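Local coordinates for protein esterase TesA (PDB 4JGG) that hydrolyses carboxylic esters, preferring Tween detergents and short-chain p-nitrophenyl esters, and also has lysophospholipase and low palmitoyl-CoA thioesterase activity, at residues T23-G28 and A75-L80; A33-D38 and S64-T69; K124-G129 and K156-P161. All coordinates share one frame; numbering follows the deposited sequence.

Contact 1 (T23-G28 and A75-L80); sequences TLLVVG and ARLPAL
A helix packs on a sheet here: residues 75-80, in the middle of helix 70-84, lie across one face of strand 23-28, with antiparallel directions (165°) and segment axes 10.7 Å apart. Leu25 and Val27, alternate residues of the strand, turn their side chains to the helix, whereas Leu24 and Val26 point to the other face and meet helix 43-53. Leu80 sends its CB bond at the strand, its CG beside the backbone N (chi1 -71°). Leu25 crosses it at about a right angle, CD2 resting 4.0 Å from Leu80 CB. Val27 meets the same leucine tip to tip, CG2 lying 4.2 Å from Leu80 CD1. Leu77 enters from the side, and its CD1 touches both Leu25 CD2 (4.2 Å) and Val27 CG2 (4.3 Å), so the two strand residues share two helix leucines. Arg76 seats CG in the crowded position between N and carbonyl carbon (chi1 67°), then runs extended to NE and carries its guanidinium beyond Val27. Val27 CG1 lies over one face of that group, near its rim and 3.8 Å from Arg76 NH2; Gly28 O lies in plane at its edge. NE forms a salt bridge with Asp68 and NH1 a hydrogen bond with Ala63 O, which fix the group's rotation. The helix is kinked at Pro78 and Ala79, where neither N bonds to the turn before; the proline N has no hydrogen to give. Helix 70-84 links strands 59-62 and 88-92 and passes over strand 23-28, which lies between them, a beta-alpha-beta crossover of the alpha/beta/alpha SGNH-hydrolase fold.

Contact 2 (A33-D38 and S64-T69); sequences AALGLD and SISGDT
The peptide group between Ser64 and Ile65 offers one face to the Ala33 methyl: CB stands about 3.5 Å above that plane, displaced toward the carbonyl oxygen, with Ser64 O 3.5 Å from Ala33 CB. The N-H of the same peptide is engaged by Gly28 O, late in strand 23-28, which holds the flat group in place under the methyl. Alongside, Ser64 CB comes within 3.5 Å of Ala33 N. Its hydroxyl, beside its own backbone N, is hydrogen-bonded to Asn62 OD1. Further along, Leu35 has CG anti to the backbone N (chi1 178°), so that CB and both methyls gather round one oxygen: CD2 is 4.0 Å and CD1 4.1 Å from Ser66 OG, a loose van der Waals contact between methyls and hydroxyl. Each loop bends in a type II beta turn, Ala34 to Leu37 closed by Leu37 N to Ala34 O (3.2 Å) and Ile65 to Asp68 closed by Asp68 N to Ile65 O (3.2 Å), with Gly36 and Gly67 at the positive-phi third positions. These loops belong to the active-site rim of the SGNH hydrolases: Leu35 touches Ser30 and His180, nucleophile and histidine by similarity, and Ser66 also touches Ser30. Gly67 matches the block II glycine whose N-H lines the oxyanion hole in relatives, and Asn96, bonded to Asp68 O, probably matches its asparagine. Thr69 then N-caps helix 70-84, its OG1 taking the N-H of Gly72.

Contact 3 (K124-G129 and K156-P161); sequences KVLLLG and KTALVP
Thr157 holds OG1 in the crowded position between its N and carbonyl carbon (chi1 84°), which lets OG1 donate a hydrogen bond of 2.7 Å to Ala158 O and presses it to 3.3 Å from Leu127 CG. Leu127 crosses it at about a right angle, with CG beside its own backbone N (chi1 -57°). Leu126 has CG anti to N, bringing CD1 onto Ala158 CB at 3.6 Å. Four backbone bonds join the chains, two of them Ala158 N to Val125 O and Val160 N to Leu127 O, the latter nearly along the C=O axis at 2.9 Å. Ala158 O is gripped twice, by Leu127 N in an almost straight bond (177° at H) and by Thr157 OG1, both donors standing above its carbonyl plane. This is the parallel pairing of the beta-alpha-beta unit 124-128, 138-155, 158-160, with strand 158-160 last in the sheet. Leu126 and Val160 lean on helix 186-197 on one face; Leu127 and Leu159 meet helix 138-155 on the other. Leu128 CD2 lies alongside Val160, 3.8 Å from Val160 CB. Ahead of the first bond a water accepts from Val125 N (3.0 Å) and bonds weakly to Lys156 O, whose residue closes helix 138-155 in a Schellman motif.

Overall arrangement
The three contacts sample one five-stranded parallel sheet and the loops at its C-terminal ends. Contact 2 is nested within the chain loop closed by contact 1, and contact 3 follows both. Contacts 1 and 2 have centres about 15 Å apart and touch through the salt bridge and backbone bond that tie loop 64-69, beside the probable nucleophile, to helix 70-84 and strand 23-28. Contact 3 reaches the same sheet two strands away from 23-28, across 88-92, its centre about 15 Å from contact 1 and about 20 Å from contact 2. Contacts 1 and 3 lie in the alpha/beta framework, one joining helix to strand and the other strand to strand; contact 2 borders the residues taken as catalytic from relatives.

Contact 1 (T23-G28 and A75-L80)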
loop_
_atom_site.group_PDB
_atom_site.type_symbol
_atom_site.label_atom_id
_atom_site.label_comp_id
_atom_site.label_asym_id
_atom_site.label_seq_id
_atom_site.Cartn_x
_atom_site.Cartn_y
_atom_site.Cartn_z
ATOM N N THR A 23 -5.750 14.803 6.642
ATOM C CA THR A 23 -5.571 13.407 7.017
ATOM C C THR A 23 -4.965 12.591 5.891
ATOM O O THR A 23 -5.325 12.755 4.713
ATOM C CB THR A 23 -6.897 12.744 7.472
ATOM O OG1 THR A 23 -7.271 13.270 8.743
ATOM C CG2 THR A 23 -6.729 11.249 7.623
ATOM N N LEU A 24 -4.043 11.718 6.284
ATOM C CA LEU A 24 -3.394 10.760 5.396
ATOM C C LEU A 24 -3.940 9.364 5.715
ATOM O O LEU A 24 -3.612 8.752 6.738
ATOM C CB LEU A 24 -1.880 10.805 5.598
ATOM C CG LEU A 24 -0.937 10.162 4.576
ATOM C CD1 LEU A 24 0.460 10.737 4.781
ATOM C CD2 LEU A 24 -0.924 8.658 4.695
ATOM N N LEU A 25 -4.798 8.871 4.840
ATOM C CA LEU A 25 -5.456 7.599 5.087
ATOM C C LEU A 25 -4.660 6.492 4.413
ATOM O O LEU A 25 -4.436 6.562 3.210
ATOM C CB LEU A 25 -6.857 7.627 4.510
ATOM C CG LEU A 25 -7.637 6.306 4.549
ATOM C CD1 LEU A 25 -8.026 5.928 5.969
ATOM C CD2 LEU A 25 -8.856 6.430 3.673
ATOM N N VAL A 26 -4.216 5.509 5.196
ATOM C CA VAL A 26 -3.598 4.298 4.650
ATOM C C VAL A 26 -4.598 3.157 4.618
ATOM O O VAL A 26 -5.110 2.733 5.662
ATOM C CB VAL A 26 -2.382 3.810 5.470
ATOM C CG1 VAL A 26 -1.772 2.549 4.813
ATOM C CG2 VAL A 26 -1.306 4.912 5.585
ATOM N N VAL A 27 -4.856 2.646 3.422
ATOM C CA VAL A 27 -5.766 1.519 3.248
ATOM C C VAL A 27 -4.990 0.307 2.727
ATOM O O VAL A 27 -4.773 0.170 1.518
ATOM C CB VAL A 27 -6.906 1.888 2.278
ATOM C CG1 VAL A 27 -7.954 0.767 2.227
ATOM C CG2 VAL A 27 -7.541 3.215 2.695
ATOM N N GLY A 28 -4.563 -0.563 3.642
ATOM C CA GLY A 28 -3.709 -1.680 3.279
ATOM C C GLY A 28 -4.146 -3.028 3.827
ATOM O O GLY A 28 -5.261 -3.189 4.325
ATOM N N ALA A 75 -14.958 -2.045 -1.376
ATOM C CA ALA A 75 -16.201 -2.089 -0.614
ATOM C C ALA A 75 -16.180 -1.173 0.623
ATOM O O ALA A 75 -17.194 -0.549 0.937
ATOM C CB ALA A 75 -16.522 -3.515 -0.210
ATOM N N ARG A 76 -15.040 -1.091 1.311
ATOM C CA ARG A 76 -14.955 -0.372 2.591
ATOM C C ARG A 76 -14.404 1.061 2.496
ATOM O O ARG A 76 -14.450 1.813 3.468
ATOM C CB ARG A 76 -14.178 -1.179 3.646
ATOM C CG ARG A 76 -12.674 -1.362 3.347
ATOM C CD ARG A 76 -12.047 -2.313 4.365
ATOM N NE ARG A 76 -10.611 -2.506 4.189
ATOM C CZ ARG A 76 -9.673 -1.875 4.893
ATOM N NH1 ARG A 76 -10.016 -0.981 5.813
ATOM N NH2 ARG A 76 -8.397 -2.133 4.678
ATOM N N LEU A 77 -13.921 1.450 1.324
ATOM C CA LEU A 77 -13.373 2.797 1.144
ATOM C C LEU A 77 -14.396 3.949 1.280
ATOM O O LEU A 77 -14.119 4.949 1.950
ATOM C CB LEU A 77 -12.574 2.880 -0.173
ATOM C CG LEU A 77 -12.011 4.261 -0.530
ATOM C CD1 LEU A 77 -10.905 4.685 0.425
ATOM C CD2 LEU A 77 -11.524 4.280 -1.974
ATOM N N PRO A 78 -15.596 3.815 0.680
ATOM C CA PRO A 78 -16.538 4.943 0.762
ATOM C C PRO A 78 -16.825 5.406 2.197
ATOM O O PRO A 78 -16.887 6.619 2.448
ATOM C CB PRO A 78 -17.803 4.385 0.100
ATOM C CG PRO A 78 -17.242 3.399 -0.903
ATOM C CD PRO A 78 -16.103 2.744 -0.191
ATOM N N ALA A 79 -16.981 4.459 3.117
ATOM C CA ALA A 79 -17.216 4.797 4.517
ATOM C C ALA A 79 -16.026 5.550 5.125
ATOM O O ALA A 79 -16.204 6.466 5.932
ATOM C CB ALA A 79 -17.517 3.536 5.328
ATOM N N LEU A 80 -14.823 5.113 4.759
ATOM C CA LEU A 80 -13.568 5.716 5.198
ATOM C C LEU A 80 -13.411 7.126 4.644
ATOM O O LEU A 80 -13.045 8.044 5.377
ATOM C CB LEU A 80 -12.383 4.843 4.765
ATOM C CG LEU A 80 -12.179 3.501 5.477
ATOM C CD1 LEU A 80 -11.088 2.660 4.782
ATOM C CD2 LEU A 80 -11.834 3.712 6.947
#

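Contact 2 (A33-D38 and S64-T69)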
loop_
_atom_site.group_PDB
_atom_site.type_symbol
_atom_site.label_atom_id
_atom_site.label_comp_id
_atom_site.label_asym_id
_atom_site.label_seq_id
_atom_site.Cartn_x
_atom_site.Cartn_y
_atom_site.Cartn_z
ATOM N N ALA A 33 -0.615 -3.235 8.161
ATOM C CA ALA A 33 -1.152 -3.485 9.497
ATOM C C ALA A 33 -0.087 -4.024 10.458
ATOM O O ALA A 33 -0.327 -4.150 11.660
ATOM C CB ALA A 33 -2.360 -4.427 9.434
ATOM N N ALA A 34 1.096 -4.328 9.929
ATOM C CA ALA A 34 2.233 -4.745 10.754
ATOM C C ALA A 34 2.053 -6.130 11.339
ATOM O O ALA A 34 2.366 -6.371 12.511
ATOM C CB ALA A 34 2.493 -3.728 11.878
ATOM N N LEU A 35 1.534 -7.047 10.526
ATOM C CA LEU A 35 1.277 -8.395 11.001
ATOM C C LEU A 35 2.575 -9.013 11.487
ATOM O O LEU A 35 3.593 -9.032 10.763
ATOM C CB LEU A 35 0.621 -9.254 9.906
ATOM C CG LEU A 35 0.289 -10.730 10.169
ATOM C CD1 LEU A 35 -0.681 -10.907 11.334
ATOM C CD2 LEU A 35 -0.300 -11.335 8.914
ATOM N N GLY A 36 2.546 -9.495 12.726
ATOM C CA GLY A 36 3.659 -10.244 13.281
ATOM C C GLY A 36 4.669 -9.389 14.016
ATOM O O GLY A 36 5.784 -9.836 14.284
ATOM N N LEU A 37 4.291 -8.156 14.338
ATOM C CA LEU A 37 5.210 -7.265 15.040
ATOM C C LEU A 37 4.474 -6.175 15.797
ATOM O O LEU A 37 3.253 -6.042 15.684
ATOM C CB LEU A 37 6.227 -6.647 14.070
ATOM C CG LEU A 37 5.706 -5.730 12.964
ATOM C CD1 LEU A 37 5.957 -4.273 13.306
ATOM C CD2 LEU A 37 6.362 -6.080 11.642
ATOM N N ASP A 38 5.236 -5.413 16.577
ATOM C CA ASP A 38 4.721 -4.276 17.322
ATOM C C ASP A 38 4.310 -3.216 16.330
ATOM O O ASP A 38 5.148 -2.656 15.630
ATOM C CB ASP A 38 5.810 -3.718 18.241
ATOM C CG ASP A 38 5.287 -2.652 19.200
ATOM O OD1 ASP A 38 4.166 -2.137 18.983
ATOM O OD2 ASP A 38 6.007 -2.324 20.170
ATOM N N SER A 64 -5.524 -0.357 7.792
ATOM C CA SER A 64 -5.073 -1.611 7.169
ATOM C C SER A 64 -5.552 -2.849 7.929
ATOM O O SER A 64 -5.488 -2.893 9.162
ATOM C CB SER A 64 -3.546 -1.608 7.026
ATOM O OG SER A 64 -3.136 -0.434 6.348
ATOM N N ILE A 65 -6.014 -3.858 7.186
ATOM C CA ILE A 65 -6.550 -5.070 7.788
ATOM C C ILE A 65 -5.998 -6.321 7.105
ATOM O O ILE A 65 -6.105 -6.476 5.891
ATOM C CB ILE A 65 -8.079 -5.125 7.668
ATOM C CG1 ILE A 65 -8.720 -3.866 8.272
ATOM C CG2 ILE A 65 -8.626 -6.387 8.331
ATOM C CD1 ILE A 65 -10.240 -3.905 8.220
ATOM N N SER A 66 -5.424 -7.221 7.889
ATOM C CA SER A 66 -4.973 -8.501 7.341
ATOM C C SER A 66 -6.117 -9.200 6.614
ATOM O O SER A 66 -7.244 -9.195 7.086
ATOM C CB SER A 66 -4.459 -9.403 8.461
ATOM O OG SER A 66 -3.334 -8.810 9.091
ATOM N N GLY A 67 -5.819 -9.795 5.461
ATOM C CA GLY A 67 -6.797 -10.574 4.721
ATOM C C GLY A 67 -7.493 -9.778 3.632
ATOM O O GLY A 67 -8.238 -10.332 2.817
ATOM N N ASP A 68 -7.242 -8.472 3.595
ATOM C CA ASP A 68 -7.999 -7.611 2.684
ATOM C C ASP A 68 -7.551 -7.777 1.228
ATOM O O ASP A 68 -6.406 -8.131 0.959
ATOM C CB ASP A 68 -7.923 -6.146 3.128
ATOM C CG ASP A 68 -9.140 -5.333 2.697
ATOM O OD1 ASP A 68 -10.177 -5.925 2.349
ATOM O OD2 ASP A 68 -9.065 -4.083 2.719
ATOM N N THR A 69 -8.467 -7.519 0.305
ATOM C CA THR A 69 -8.233 -7.698 -1.123
ATOM C C THR A 69 -8.645 -6.422 -1.827
ATOM O O THR A 69 -9.218 -5.543 -1.205
ATOM C CB THR A 69 -9.130 -8.823 -1.697
ATOM O OG1 THR A 69 -10.500 -8.560 -1.361
ATOM C CG2 THR A 69 -8.730 -10.191 -1.166
#

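Contact 3 (K124-G129 and K156-P161)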
loop_
_atom_site.group_PDB
_atom_site.type_symbol
_atom_site.label_atom_id
_atom_site.label_comp_id
_atom_site.label_asym_id
_atom_site.label_seq_id
_atom_site.Cartn_x
_atom_site.Cartn_y
_atom_site.Cartn_z
ATOM N N LYS A 124 -5.439 13.225 -3.009
ATOM C CA LYS A 124 -4.389 12.707 -3.898
ATOM C C LYS A 124 -4.194 11.233 -3.580
ATOM O O LYS A 124 -4.232 10.847 -2.413
ATOM C CB LYS A 124 -3.054 13.413 -3.664
ATOM C CG LYS A 124 -3.068 14.930 -3.853
ATOM C CD LYS A 124 -3.255 15.299 -5.316
ATOM N N VAL A 125 -3.965 10.413 -4.605
ATOM C CA VAL A 125 -3.829 8.971 -4.401
ATOM C C VAL A 125 -2.414 8.487 -4.695
ATOM O O VAL A 125 -1.826 8.863 -5.709
ATOM C CB VAL A 125 -4.819 8.195 -5.282
ATOM C CG1 VAL A 125 -4.517 6.713 -5.249
ATOM C CG2 VAL A 125 -6.237 8.462 -4.829
ATOM N N LEU A 126 -1.870 7.667 -3.798
ATOM C CA LEU A 126 -0.571 7.033 -4.003
ATOM C C LEU A 126 -0.761 5.519 -3.937
ATOM O O LEU A 126 -1.208 4.989 -2.913
ATOM C CB LEU A 126 0.433 7.489 -2.935
ATOM C CG LEU A 126 1.799 6.788 -2.864
ATOM C CD1 LEU A 126 2.585 6.959 -4.150
ATOM C CD2 LEU A 126 2.608 7.313 -1.679
ATOM N N LEU A 127 -0.451 4.822 -5.033
ATOM C CA LEU A 127 -0.554 3.364 -5.044
ATOM C C LEU A 127 0.768 2.731 -4.647
ATOM O O LEU A 127 1.825 3.122 -5.148
ATOM C CB LEU A 127 -0.900 2.850 -6.439
ATOM C CG LEU A 127 -2.142 3.304 -7.181
ATOM C CD1 LEU A 127 -2.313 2.392 -8.397
ATOM C CD2 LEU A 127 -3.355 3.236 -6.254
ATOM N N LEU A 128 0.712 1.751 -3.754
ATOM C CA LEU A 128 1.884 0.947 -3.446
ATOM C C LEU A 128 1.762 -0.375 -4.197
ATOM O O LEU A 128 0.783 -1.126 -4.016
ATOM C CB LEU A 128 2.031 0.711 -1.938
ATOM C CG LEU A 128 2.132 1.987 -1.102
ATOM C CD1 LEU A 128 2.434 1.669 0.354
ATOM C CD2 LEU A 128 3.164 2.935 -1.678
ATOM N N GLY A 129 2.740 -0.638 -5.056
ATOM C CA GLY A 129 2.737 -1.844 -5.866
ATOM C C GLY A 129 3.593 -2.903 -5.215
ATOM O O GLY A 129 4.604 -2.590 -4.592
ATOM N N LYS A 156 -4.404 8.593 -13.128
ATOM C CA LYS A 156 -3.443 9.656 -12.819
ATOM C C LYS A 156 -3.039 9.677 -11.350
ATOM O O LYS A 156 -3.092 10.725 -10.717
ATOM C CB LYS A 156 -4.010 11.035 -13.161
ATOM C CG LYS A 156 -4.968 11.072 -14.320
ATOM N N THR A 157 -2.641 8.537 -10.800
ATOM C CA THR A 157 -2.230 8.505 -9.404
ATOM C C THR A 157 -0.714 8.527 -9.305
ATOM O O THR A 157 -0.009 8.347 -10.304
ATOM C CB THR A 157 -2.741 7.245 -8.676
ATOM O OG1 THR A 157 -1.841 6.155 -8.906
ATOM C CG2 THR A 157 -4.125 6.858 -9.162
ATOM N N ALA A 158 -0.201 8.751 -8.100
ATOM C CA ALA A 158 1.214 8.522 -7.864
ATOM C C ALA A 158 1.396 7.032 -7.624
ATOM O O ALA A 158 0.421 6.304 -7.374
ATOM C CB ALA A 158 1.730 9.361 -6.672
ATOM N N LEU A 159 2.638 6.569 -7.720
ATOM C CA LEU A 159 2.915 5.147 -7.663
ATOM C C LEU A 159 4.324 4.825 -7.180
ATOM O O LEU A 159 5.303 5.411 -7.646
ATOM C CB LEU A 159 2.689 4.526 -9.047
ATOM C CG LEU A 159 3.144 3.088 -9.295
ATOM C CD1 LEU A 159 2.329 2.090 -8.501
ATOM C CD2 LEU A 159 3.058 2.790 -10.778
ATOM N N VAL A 160 4.405 3.895 -6.234
ATOM C CA VAL A 160 5.660 3.257 -5.862
ATOM C C VAL A 160 5.626 1.836 -6.415
ATOM O O VAL A 160 5.096 0.932 -5.776
ATOM C CB VAL A 160 5.829 3.183 -4.333
ATOM C CG1 VAL A 160 6.968 2.241 -3.968
ATOM C CG2 VAL A 160 6.044 4.574 -3.749
ATOM N N PRO A 161 6.181 1.633 -7.619
ATOM C CA PRO A 161 6.008 0.338 -8.290
ATOM C C PRO A 161 6.562 -0.834 -7.497
ATOM O O PRO A 161 6.006 -1.931 -7.590
ATOM C CB PRO A 161 6.783 0.508 -9.605
ATOM C CG PRO A 161 7.688 1.677 -9.393
ATOM C CD PRO A 161 6.955 2.582 -8.433
HETATM O O HOH W 1 -3.859 11.471 -7.393
#